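Nrps/pks (Streptomyces albus, PDB 4OPF) probably catalyses decarboxylative condensation that extends a polyketide chain in oxazolomycin biosynthesis, as a ketosynthase domain of an AT-less type I synthase. Local coordinates at residues V12-R17 against F92-Y97; G108-G113 against E180-A185; A247-I252 against A405-R410. One frame throughout, in Å; residues are numbered along the deposited sequence.

All three contacts are largely buried and reach one mixed sheet, yet differ in kind. Contact 1 lays the end of helix 79-95 on strand 9-17 and relies on a carboxylate, a close helix-strand approach and a water. Contacts 2 and 3 are strand pairings made by backbone bonds, parallel and regular in 108-113 with 180-185, antiparallel and bulged in 247-252 with 405-410. Contacts 1 and 2 touch, F92 CE1 lying 3.9 Å from V183 CG2. Contact 3 stays about 6 Å from contact 1 at the nearest atoms, although strands 9-17 and 247-256 are neighbours. Among the touching residues, D94, K250 and A408 are partly exposed, whereas every one in contact 2 is buried.

Contact 1 of 3, residues V12-R17 against F92-Y97; sequences VGMSGR and FCDAGY
G13 and A95 bring their CA atoms to 4.1 Å, which sets the strand of 12-17 hard against the last turn of the helix in 92-97. A CB modelled on G13 would lie 2.6 Å from A95 CB, a clash, so the absence of a side chain is what permits this approach. Just beyond, G96 leaves the helix in a Schellman motif, with Y97 N bonded to F92 O and G96 N to C93 O. A95 also faces V12: its CB is 3.2 Å from V12 O, its CA makes a CH...O contact with the same oxygen, and one water donates to both V12 O and A95 O.

D94 carries the polar part. Its CG stands anti to the backbone N (chi1 177°), which carries the carboxylate to the strand. M14 N donates to D94 OD2 at 2.8 Å, bent to 149° at the hydrogen, and reaches the oxygen on its anti side, 33° out of the carboxylate plane. The same OD2 sits 3.2 Å from G13 CA. M14, a selenomethionine, runs beside D94 in the same direction, its CG 3.7 Å from OD2. The carboxylate has further partners, OD1 in a salt bridge with R244 and OD2 in a hydrogen bond with H246, a network that would tend to hold its rotation fixed. An alanine here would probably leave M14 N without this acceptor and R244 without this charged partner.

V12 and G13 both pair with L231 of the neighbouring strand 226-234, a classic beta bulge. D94 and A95 point their CB atoms at the strand, whereas M14 CB points away from them and its side chain goes on to I344 and V347, so strand 9-17 lies between helix 79-95 and helix 338-352.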
loop_
_atom_site.group_PDB
_atom_site.type_symbol
_atom_site.label_atom_id
_atom_site.label_comp_id
_atom_site.label_asym_id
_atom_site.label_seq_id
_atom_site.Cartn_x
_atom_site.Cartn_y
_atom_site.Cartn_z
ATOM N N VAL A 12 -16.412 -12.495 4.305
ATOM C CA VAL A 12 -16.754 -13.859 4.524
ATOM C C VAL A 12 -16.288 -14.411 5.853
ATOM O O VAL A 12 -16.624 -15.556 6.182
ATOM C CB VAL A 12 -16.285 -14.776 3.382
ATOM C CG1 VAL A 12 -16.781 -14.249 2.044
ATOM C CG2 VAL A 12 -14.765 -14.953 3.355
ATOM N N GLY A 13 -15.523 -13.643 6.618
ATOM C CA GLY A 13 -15.151 -14.077 7.922
ATOM C C GLY A 13 -14.519 -12.952 8.699
ATOM O O GLY A 13 -13.956 -12.024 8.100
HETATM N N MSE A 14 -14.626 -13.015 10.024
HETATM C CA MSE A 14 -14.078 -11.961 10.833
HETATM C C MSE A 14 -13.835 -12.417 12.225
HETATM O O MSE A 14 -14.520 -13.283 12.727
HETATM C CB MSE A 14 -15.024 -10.763 10.864
HETATM C CG MSE A 14 -16.429 -11.165 11.339
HETATM SE SE MSE A 14 -17.748 -9.648 11.101
HETATM C CE MSE A 14 -16.541 -8.270 10.889
ATOM N N SER A 15 -12.890 -11.764 12.861
ATOM C CA SER A 15 -12.565 -11.982 14.240
ATOM C C SER A 15 -12.001 -10.714 14.784
ATOM O O SER A 15 -11.542 -9.831 14.044
ATOM C CB SER A 15 -11.492 -13.036 14.389
ATOM O OG SER A 15 -11.450 -13.433 15.774
ATOM N N GLY A 16 -12.010 -10.597 16.087
ATOM C CA GLY A 16 -11.382 -9.450 16.745
ATOM C C GLY A 16 -11.432 -9.474 18.261
ATOM O O GLY A 16 -12.077 -10.334 18.835
ATOM N N ARG A 17 -10.735 -8.528 18.878
ATOM C CA ARG A 17 -10.577 -8.474 20.309
ATOM C C ARG A 17 -10.388 -7.026 20.673
ATOM O O ARG A 17 -9.560 -6.378 20.087
ATOM C CB ARG A 17 -9.318 -9.275 20.669
ATOM C CG ARG A 17 -9.242 -9.663 22.081
ATOM C CD ARG A 17 -8.052 -10.554 22.448
ATOM N NE ARG A 17 -7.802 -11.600 21.448
ATOM C CZ ARG A 17 -6.877 -12.580 21.596
ATOM N NH1 ARG A 17 -6.698 -13.486 20.644
ATOM N NH2 ARG A 17 -6.135 -12.658 22.720
ATOM N N PHE A 92 -10.328 -17.167 9.991
ATOM C CA PHE A 92 -10.501 -18.305 9.087
ATOM C C PHE A 92 -11.522 -19.303 9.640
ATOM O O PHE A 92 -12.354 -19.819 8.893
ATOM C CB PHE A 92 -9.185 -19.041 8.852
ATOM C CG PHE A 92 -8.151 -18.249 8.107
ATOM C CD1 PHE A 92 -8.465 -17.176 7.334
ATOM C CD2 PHE A 92 -6.843 -18.595 8.195
ATOM C CE1 PHE A 92 -7.501 -16.452 6.621
ATOM C CE2 PHE A 92 -5.861 -17.912 7.451
ATOM C CZ PHE A 92 -6.198 -16.838 6.664
ATOM N N CYS A 93 -11.413 -19.606 10.931
ATOM C CA CYS A 93 -12.440 -20.386 11.651
ATOM C C CYS A 93 -13.846 -19.809 11.431
ATOM O O CYS A 93 -14.777 -20.538 11.086
ATOM C CB CYS A 93 -12.159 -20.395 13.146
ATOM S SG CYS A 93 -10.665 -21.403 13.438
ATOM N N ASP A 94 -13.986 -18.517 11.626
ATOM C CA ASP A 94 -15.315 -17.887 11.490
ATOM C C ASP A 94 -15.865 -18.050 10.063
ATOM O O ASP A 94 -17.061 -18.231 9.882
ATOM C CB ASP A 94 -15.230 -16.402 11.815
ATOM C CG ASP A 94 -16.571 -15.671 11.614
ATOM O OD1 ASP A 94 -17.493 -15.946 12.398
ATOM O OD2 ASP A 94 -16.680 -14.837 10.681
ATOM N N ALA A 95 -14.985 -17.966 9.053
ATOM C CA ALA A 95 -15.353 -18.117 7.642
ATOM C C ALA A 95 -15.660 -19.558 7.267
ATOM O O ALA A 95 -16.201 -19.821 6.194
ATOM C CB ALA A 95 -14.228 -17.624 6.728
ATOM N N GLY A 96 -15.272 -20.482 8.129
ATOM C CA GLY A 96 -15.474 -21.884 7.904
ATOM C C GLY A 96 -14.368 -22.548 7.108
ATOM O O GLY A 96 -14.592 -23.632 6.582
ATOM N N TYR A 97 -13.170 -21.966 7.060
ATOM C CA TYR A 97 -12.040 -22.564 6.309
ATOM C C TYR A 97 -10.981 -23.019 7.306
ATOM O O TYR A 97 -10.606 -22.259 8.200
ATOM C CB TYR A 97 -11.382 -21.573 5.317
ATOM C CG TYR A 97 -12.205 -21.296 4.116
ATOM C CD1 TYR A 97 -13.125 -20.261 4.110
ATOM C CD2 TYR A 97 -12.105 -22.097 2.988
ATOM C CE1 TYR A 97 -13.936 -20.023 3.001
ATOM C CE2 TYR A 97 -12.887 -21.870 1.856
ATOM C CZ TYR A 97 -13.816 -20.846 1.869
ATOM O OH TYR A 97 -14.607 -20.637 0.776
HETATM O O HOH W 1 -17.360 -18.035 4.723
#

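Contact 2 of 3, residues G108-G113 against E180-A185; sequences GVYVGG and EAAVVA
V183 N donates to G108 O at 2.8 Å, and the 171° angle at the hydrogen makes it nearly straight; A182 CA adds a CH...O contact to the same oxygen. This bond is one rung of a parallel ladder between strands 107-112 and 181-188, part of the thiolase-type fold of the ketosynthase family. Strand 153-156 flanks 107-112 on its other edge, so the chain passes from 153-156 through helix 162-175 to 181-188 in a beta-alpha-beta crossover that skips one strand.

The ladder is regular. G108 N donates to A181 O, Y110 N to V183 O at 2.9 Å, A185 N to Y110 O and G112 N to A185 O at 2.8 Å. G108 and Y110 each turn both N and O to 181-185, and G112 its N, while V109 and V111 bond the opposite way, to P152, T154 and V156, in and just before strand 153-156. The axes of 108-112 and 181-185 come within 4.6 Å, 16° from parallel, and the pairs G108-A182 through V111-A185 keep one register.

Side chains divide between the two faces. V109, V111, V183 and A185 share one, where V109 CG2 meets V183 CB and V111 CG2 meets A185 CB; helix 79-95 covers part of this face through L84 and F92, and helix 138-147 lies against V109 and V111. Y110, A182 and V184 share the other, against helix 162-175, with A170 touching both Y110 and V184.

Y110 CG lies beside its own backbone N (chi1 -57°), which leans the ring back along the strand over G108. A CB modelled on G108 would be 2.6 Å from Y110 CE2, a clash; in the actual chain that CE2 meets A182 CB at 4.1 Å, edge-on and near the ring plane.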
loop_
_atom_site.group_PDB
_atom_site.type_symbol
_atom_site.label_atom_id
_atom_site.label_comp_id
_atom_site.label_asym_id
_atom_site.label_seq_id
_atom_site.Cartn_x
_atom_site.Cartn_y
_atom_site.Cartn_z
ATOM N N GLY A 108 -4.066 -12.058 -0.586
ATOM C CA GLY A 108 -3.262 -10.932 -0.132
ATOM C C GLY A 108 -3.496 -10.677 1.343
ATOM O O GLY A 108 -4.503 -11.107 1.911
ATOM N N VAL A 109 -2.518 -10.051 1.970
ATOM C CA VAL A 109 -2.539 -9.697 3.362
ATOM C C VAL A 109 -2.232 -8.204 3.468
ATOM O O VAL A 109 -1.205 -7.727 3.001
ATOM C CB VAL A 109 -1.478 -10.470 4.115
ATOM C CG1 VAL A 109 -1.388 -10.057 5.584
ATOM C CG2 VAL A 109 -1.751 -11.945 4.020
ATOM N N TYR A 110 -3.128 -7.461 4.093
ATOM C CA TYR A 110 -3.038 -6.024 4.196
ATOM C C TYR A 110 -3.271 -5.642 5.630
ATOM O O TYR A 110 -4.377 -5.839 6.150
ATOM C CB TYR A 110 -4.098 -5.369 3.285
ATOM C CG TYR A 110 -3.931 -5.811 1.844
ATOM C CD1 TYR A 110 -3.034 -5.192 0.992
ATOM C CD2 TYR A 110 -4.550 -6.942 1.392
ATOM C CE1 TYR A 110 -2.867 -5.634 -0.330
ATOM C CE2 TYR A 110 -4.395 -7.375 0.093
ATOM C CZ TYR A 110 -3.546 -6.727 -0.754
ATOM O OH TYR A 110 -3.388 -7.205 -2.046
ATOM N N VAL A 111 -2.236 -5.139 6.297
ATOM C CA VAL A 111 -2.316 -4.872 7.720
ATOM C C VAL A 111 -2.124 -3.426 8.039
ATOM O O VAL A 111 -1.195 -2.811 7.540
ATOM C CB VAL A 111 -1.214 -5.642 8.486
ATOM C CG1 VAL A 111 -1.196 -5.339 9.978
ATOM C CG2 VAL A 111 -1.410 -7.127 8.271
ATOM N N GLY A 112 -3.010 -2.878 8.869
ATOM C CA GLY A 112 -2.808 -1.548 9.402
ATOM C C GLY A 112 -2.207 -1.674 10.780
ATOM O O GLY A 112 -2.774 -2.280 11.664
ATOM N N GLY A 113 -1.048 -1.105 10.972
ATOM C CA GLY A 113 -0.379 -1.267 12.217
ATOM C C GLY A 113 0.990 -0.631 12.216
ATOM O O GLY A 113 1.563 -0.327 11.173
ATOM N N GLU A 180 -7.463 -13.589 -5.275
ATOM C CA GLU A 180 -8.789 -14.193 -5.143
ATOM C C GLU A 180 -9.447 -13.869 -3.796
ATOM O O GLU A 180 -10.661 -14.014 -3.643
ATOM C CB GLU A 180 -8.725 -15.706 -5.361
ATOM C CG GLU A 180 -7.973 -16.436 -4.268
ATOM C CD GLU A 180 -8.265 -17.939 -4.178
ATOM O OE1 GLU A 180 -7.734 -18.701 -5.013
ATOM O OE2 GLU A 180 -8.995 -18.346 -3.222
ATOM N N ALA A 181 -8.659 -13.459 -2.812
ATOM C CA ALA A 181 -9.202 -13.149 -1.519
ATOM C C ALA A 181 -8.172 -12.359 -0.789
ATOM O O ALA A 181 -7.034 -12.293 -1.227
ATOM C CB ALA A 181 -9.533 -14.439 -0.775
ATOM N N ALA A 182 -8.577 -11.718 0.287
ATOM C CA ALA A 182 -7.705 -10.821 1.043
ATOM C C ALA A 182 -7.964 -10.874 2.545
ATOM O O ALA A 182 -9.124 -10.910 3.000
ATOM C CB ALA A 182 -7.907 -9.395 0.588
ATOM N N VAL A 183 -6.893 -10.880 3.305
ATOM C CA VAL A 183 -6.982 -10.718 4.719
ATOM C C VAL A 183 -6.690 -9.239 4.985
ATOM O O VAL A 183 -5.671 -8.706 4.511
ATOM C CB VAL A 183 -5.894 -11.558 5.413
ATOM C CG1 VAL A 183 -5.811 -11.223 6.869
ATOM C CG2 VAL A 183 -6.118 -13.037 5.220
ATOM N N VAL A 184 -7.538 -8.582 5.749
ATOM C CA VAL A 184 -7.339 -7.185 6.124
ATOM C C VAL A 184 -7.405 -7.130 7.641
ATOM O O VAL A 184 -8.323 -7.650 8.240
ATOM C CB VAL A 184 -8.450 -6.317 5.530
ATOM C CG1 VAL A 184 -8.417 -4.875 6.013
ATOM C CG2 VAL A 184 -8.299 -6.295 4.039
ATOM N N ALA A 185 -6.441 -6.483 8.272
ATOM C CA ALA A 185 -6.388 -6.436 9.704
ATOM C C ALA A 185 -5.957 -5.064 10.157
ATOM O O ALA A 185 -5.291 -4.336 9.444
ATOM C CB ALA A 185 -5.353 -7.418 10.239
#

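Contact 3 of 3, residues A247-I252 against A405-R410; sequences AVLKGI and AVLAGR
Antiparallel pairing joins V248-I252 to A405-A408, strands 247-256 and 401-408, deep in the mixed sheet and next to strand 9-17, whose V11 and I9 make backbone bonds with A247 and L249. V248 and A408 exchange two backbone bonds, each 2.8 Å. The register then slips by one: V406 O accepts K250 N at 2.9 Å and, weakly, G251 N at 3.4 Å, before V406 N returns to G251 O at 2.8 Å.

One face is apolar. L249 has its CG anti to the backbone N (chi1 174°), and its CD1 reaches A405 CB at 4.1 Å. L407 CD2 packs on L249 CB, and I252 CD1 on A405 CB at 4.0 Å. Helices 162-175 and 338-352 cover this face, L249 and I252 touching L167, L407 touching L350. K250, at the bulge, bends its chain so that CG and CD lie 3.9 Å from A408 CB, on the side that A408 and V248 share, while its NZ forms a salt bridge with D8.

With K250 and G251 both opposite V406, the slip is a classic beta bulge; the helices on the L249 and L407 face are consistent with the central helical layer of the alpha-beta-alpha-beta-alpha thiolase fold.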
loop_
_atom_site.group_PDB
_atom_site.type_symbol
_atom_site.label_atom_id
_atom_site.label_comp_id
_atom_site.label_asym_id
_atom_site.label_seq_id
_atom_site.Cartn_x
_atom_site.Cartn_y
_atom_site.Cartn_z
ATOM N N ALA A 247 -21.439 -9.078 5.403
ATOM C CA ALA A 247 -21.799 -7.805 4.827
ATOM C C ALA A 247 -21.053 -7.670 3.517
ATOM O O ALA A 247 -20.194 -8.490 3.181
ATOM C CB ALA A 247 -21.478 -6.658 5.780
ATOM N N VAL A 248 -21.389 -6.643 2.772
ATOM C CA VAL A 248 -20.769 -6.345 1.520
ATOM C C VAL A 248 -20.134 -4.952 1.576
ATOM O O VAL A 248 -20.805 -3.936 1.888
ATOM C CB VAL A 248 -21.814 -6.399 0.392
ATOM C CG1 VAL A 248 -21.231 -6.049 -0.962
ATOM C CG2 VAL A 248 -22.394 -7.801 0.321
ATOM N N LEU A 249 -18.858 -4.887 1.191
ATOM C CA LEU A 249 -18.188 -3.598 0.961
ATOM C C LEU A 249 -18.516 -3.109 -0.435
ATOM O O LEU A 249 -18.222 -3.800 -1.418
ATOM C CB LEU A 249 -16.681 -3.720 1.135
ATOM C CG LEU A 249 -15.853 -2.487 0.777
ATOM C CD1 LEU A 249 -16.050 -1.399 1.780
ATOM C CD2 LEU A 249 -14.389 -2.894 0.759
ATOM N N LYS A 250 -19.145 -1.940 -0.515
ATOM C CA LYS A 250 -19.673 -1.445 -1.783
ATOM C C LYS A 250 -18.710 -0.445 -2.378
ATOM O O LYS A 250 -18.612 -0.371 -3.555
ATOM C CB LYS A 250 -21.003 -0.708 -1.596
ATOM C CG LYS A 250 -22.102 -1.501 -0.946
ATOM C CD LYS A 250 -22.657 -2.494 -1.875
ATOM C CE LYS A 250 -23.634 -1.791 -2.796
ATOM N NZ LYS A 250 -23.773 -2.722 -3.937
ATOM N N GLY A 251 -18.025 0.343 -1.539
ATOM C CA GLY A 251 -17.062 1.334 -2.034
ATOM C C GLY A 251 -16.201 1.844 -0.897
ATOM O O GLY A 251 -16.601 1.856 0.272
ATOM N N ILE A 252 -14.964 2.134 -1.220
ATOM C CA ILE A 252 -14.001 2.701 -0.282
ATOM C C ILE A 252 -13.108 3.683 -1.014
ATOM O O ILE A 252 -12.762 3.432 -2.173
ATOM C CB ILE A 252 -13.231 1.630 0.476
ATOM C CG1 ILE A 252 -12.203 2.301 1.363
ATOM C CG2 ILE A 252 -12.566 0.663 -0.490
ATOM C CD1 ILE A 252 -11.749 1.431 2.445
ATOM N N ALA A 405 -15.577 4.342 3.931
ATOM C CA ALA A 405 -16.054 3.104 3.351
ATOM C C ALA A 405 -17.566 3.032 3.493
ATOM O O ALA A 405 -18.115 3.449 4.529
ATOM C CB ALA A 405 -15.408 1.925 4.051
ATOM N N VAL A 406 -18.209 2.455 2.485
ATOM C CA VAL A 406 -19.651 2.222 2.440
ATOM C C VAL A 406 -19.911 0.720 2.386
ATOM O O VAL A 406 -19.384 0.033 1.531
ATOM C CB VAL A 406 -20.276 2.908 1.206
ATOM C CG1 VAL A 406 -21.765 2.654 1.128
ATOM C CG2 VAL A 406 -20.042 4.404 1.275
ATOM N N LEU A 407 -20.730 0.227 3.323
ATOM C CA LEU A 407 -21.057 -1.173 3.499
ATOM C C LEU A 407 -22.584 -1.438 3.491
ATOM O O LEU A 407 -23.373 -0.547 3.873
ATOM C CB LEU A 407 -20.478 -1.597 4.814
ATOM C CG LEU A 407 -18.962 -1.505 4.905
ATOM C CD1 LEU A 407 -18.563 -0.965 6.239
ATOM C CD2 LEU A 407 -18.428 -2.918 4.755
ATOM N N ALA A 408 -22.981 -2.632 3.016
ATOM C CA ALA A 408 -24.358 -3.031 2.845
ATOM C C ALA A 408 -24.572 -4.345 3.568
ATOM O O ALA A 408 -23.656 -5.208 3.624
ATOM C CB ALA A 408 -24.724 -3.192 1.375
ATOM N N GLY A 409 -25.776 -4.515 4.096
ATOM C CA GLY A 409 -26.196 -5.775 4.661
ATOM C C GLY A 409 -26.445 -6.771 3.545
ATOM O O GLY A 409 -26.628 -6.375 2.402
ATOM N N ARG A 410 -26.345 -8.048 3.880
ATOM C CA ARG A 410 -26.879 -9.213 3.091
ATOM C C ARG A 410 -25.802 -9.978 2.333
ATOM O O ARG A 410 -25.815 -11.213 2.350
ATOM C CB ARG A 410 -28.075 -8.882 2.150
ATOM C CG ARG A 410 -29.451 -9.140 2.776
ATOM C CD ARG A 410 -30.590 -9.092 1.740
ATOM N NE ARG A 410 -30.154 -9.652 0.449
ATOM C CZ ARG A 410 -30.013 -10.956 0.186
ATOM N NH1 ARG A 410 -29.590 -11.357 -1.014
ATOM N NH2 ARG A 410 -30.288 -11.865 1.119
#